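Local coordinates for tailspike protein (Acinetobacter phage vB_ApiP_P1, PDB 6E1R), which probably recognises and hydrolyses surface polysaccharide of the host Acinetobacter baumannii, as phage tailspikes commonly do at the start of infection, at residues K72-A76 with G77-V81. Residues are numbered along the deposited sequence; the frame is centred on the assembly and turned at random.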
loop_
_atom_site.group_PDB
_atom_site.type_symbol
_atom_site.label_atom_id
_atom_site.label_comp_id
_atom_site.label_asym_id
_atom_site.label_seq_id
_atom_site.Cartn_x
_atom_site.Cartn_y
_atom_site.Cartn_z
ATOM N N LYS A 72 35.122 -13.043 32.245
ATOM C CA LYS A 72 33.856 -12.349 32.437
ATOM C C LYS A 72 32.719 -13.353 32.565
ATOM O O LYS A 72 32.604 -14.284 31.762
ATOM C CB LYS A 72 33.609 -11.401 31.263
ATOM C CG LYS A 72 32.488 -10.403 31.470
ATOM C CD LYS A 72 32.317 -9.526 30.238
ATOM C CE LYS A 72 31.295 -8.426 30.472
ATOM N NZ LYS A 72 31.665 -7.566 31.630
ATOM N N GLN A 73 31.884 -13.172 33.587
ATOM C CA GLN A 73 30.808 -14.112 33.877
ATOM C C GLN A 73 29.470 -13.716 33.263
ATOM O O GLN A 73 28.544 -14.534 33.275
ATOM C CB GLN A 73 30.641 -14.273 35.392
ATOM C CG GLN A 73 31.844 -14.898 36.083
ATOM C CD GLN A 73 32.143 -16.297 35.583
ATOM O OE1 GLN A 73 31.451 -17.255 35.931
ATOM N NE2 GLN A 73 33.178 -16.424 34.761
ATOM N N PHE A 74 29.346 -12.498 32.736
ATOM C CA PHE A 74 28.115 -12.011 32.111
ATOM C C PHE A 74 26.920 -12.179 33.050
ATOM O O PHE A 74 25.934 -12.852 32.742
ATOM C CB PHE A 74 27.866 -12.708 30.770
ATOM C CG PHE A 74 28.796 -12.267 29.673
ATOM C CD1 PHE A 74 28.505 -11.148 28.909
ATOM C CD2 PHE A 74 29.953 -12.977 29.399
ATOM C CE1 PHE A 74 29.355 -10.741 27.897
ATOM C CE2 PHE A 74 30.806 -12.575 28.386
ATOM C CZ PHE A 74 30.507 -11.456 27.634
ATOM N N SER A 75 27.032 -11.547 34.221
ATOM C CA SER A 75 25.953 -11.610 35.202
ATOM C C SER A 75 24.685 -10.950 34.675
ATOM O O SER A 75 23.573 -11.412 34.956
ATOM C CB SER A 75 26.396 -10.960 36.512
ATOM O OG SER A 75 27.470 -11.679 37.094
ATOM N N ALA A 76 24.831 -9.871 33.910
ATOM C CA ALA A 76 23.683 -9.225 33.288
ATOM C C ALA A 76 23.238 -9.917 32.008
ATOM O O ALA A 76 22.131 -9.648 31.529
ATOM C CB ALA A 76 23.998 -7.757 32.994
ATOM N N GLY A 77 24.068 -10.791 31.442
ATOM C CA GLY A 77 23.705 -11.480 30.221
ATOM C C GLY A 77 23.750 -10.612 28.987
ATOM O O GLY A 77 23.171 -10.975 27.961
ATOM N N VAL A 78 24.432 -9.472 29.057
ATOM C CA VAL A 78 24.475 -8.510 27.963
ATOM C C VAL A 78 25.889 -7.958 27.853
ATOM O O VAL A 78 26.532 -7.661 28.866
ATOM C CB VAL A 78 23.446 -7.380 28.180
ATOM C CG1 VAL A 78 23.990 -6.041 27.702
ATOM C CG2 VAL A 78 22.146 -7.713 27.467
ATOM N N LEU A 79 26.374 -7.831 26.621
ATOM C CA LEU A 79 27.665 -7.213 26.350
ATOM C C LEU A 79 27.467 -5.716 26.138
ATOM O O LEU A 79 26.692 -5.306 25.268
ATOM C CB LEU A 79 28.327 -7.850 25.128
ATOM C CG LEU A 79 29.710 -7.308 24.761
ATOM C CD1 LEU A 79 30.636 -7.333 25.964
ATOM C CD2 LEU A 79 30.312 -8.094 23.607
ATOM N N THR A 80 28.173 -4.906 26.921
ATOM C CA THR A 80 28.029 -3.460 26.890
ATOM C C THR A 80 29.332 -2.828 26.425
ATOM O O THR A 80 30.414 -3.395 26.611
ATOM C CB THR A 80 27.650 -2.891 28.268
ATOM O OG1 THR A 80 28.702 -3.152 29.204
ATOM C CG2 THR A 80 26.367 -3.531 28.774
ATOM N N VAL A 81 29.221 -1.648 25.808
ATOM C CA VAL A 81 30.417 -0.940 25.359
ATOM C C VAL A 81 31.263 -0.519 26.556
ATOM O O VAL A 81 32.488 -0.386 26.441
ATOM C CB VAL A 81 30.049 0.264 24.464
ATOM C CG1 VAL A 81 28.872 -0.073 23.563
ATOM C CG2 VAL A 81 29.759 1.507 25.295
#
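The ring of F74 meets L79 at its rim: CE1 of F74 lies 4.1 Å from CD1 of L79, and L79 CB is equally near. Both the methyl and the root of the leucine therefore border one ring edge, the methyl close to the ring plane. Along that edge CD1 of F74 comes to 4.0 Å from V78 O, a van der Waals approach. With CG of F74 anti to its carbonyl carbon (chi1 -72°), the ring stands beside its own backbone N and is turned back toward K72, whose CD lies over one face, 3.7 Å above the plane and displaced toward the rim. R109 adds a cation-pi contact to the same ring, and L79 is buried against T103 and A104 of helix 94-106, so this is the close-packed part.

Backbone geometry identifies the bend as a type I beta turn, F74 to G77: S75 and A76 both have helical-type backbone angles, and G77 N donates to F74 O over 3.1 Å, a weak bond with an N-H...O angle of 134°. G77 continues with positive phi before the chain extends into a short, weakly bonded strand at 79-80, which pairs in parallel with strand 111-113 where the beta-helix begins; the turn thus joins that solenoid, through strand 70-72, to the mixed sheet at the start of this fragment, which lacks the N-terminal part of the protein. D49 ties the entry down by a salt bridge to K72 NZ and a hydrogen bond from S75 N.

Across the two segments the turn itself is less packed: S75 through V78 stay partly exposed, and the CB atoms of S75 and V78 point away from the opposing segment. What meets them instead lies elsewhere, H50 for S75 and V112 for V78, while A76 packs on S75 of the third subunit, which places the turn at a contact between chains of the trimer.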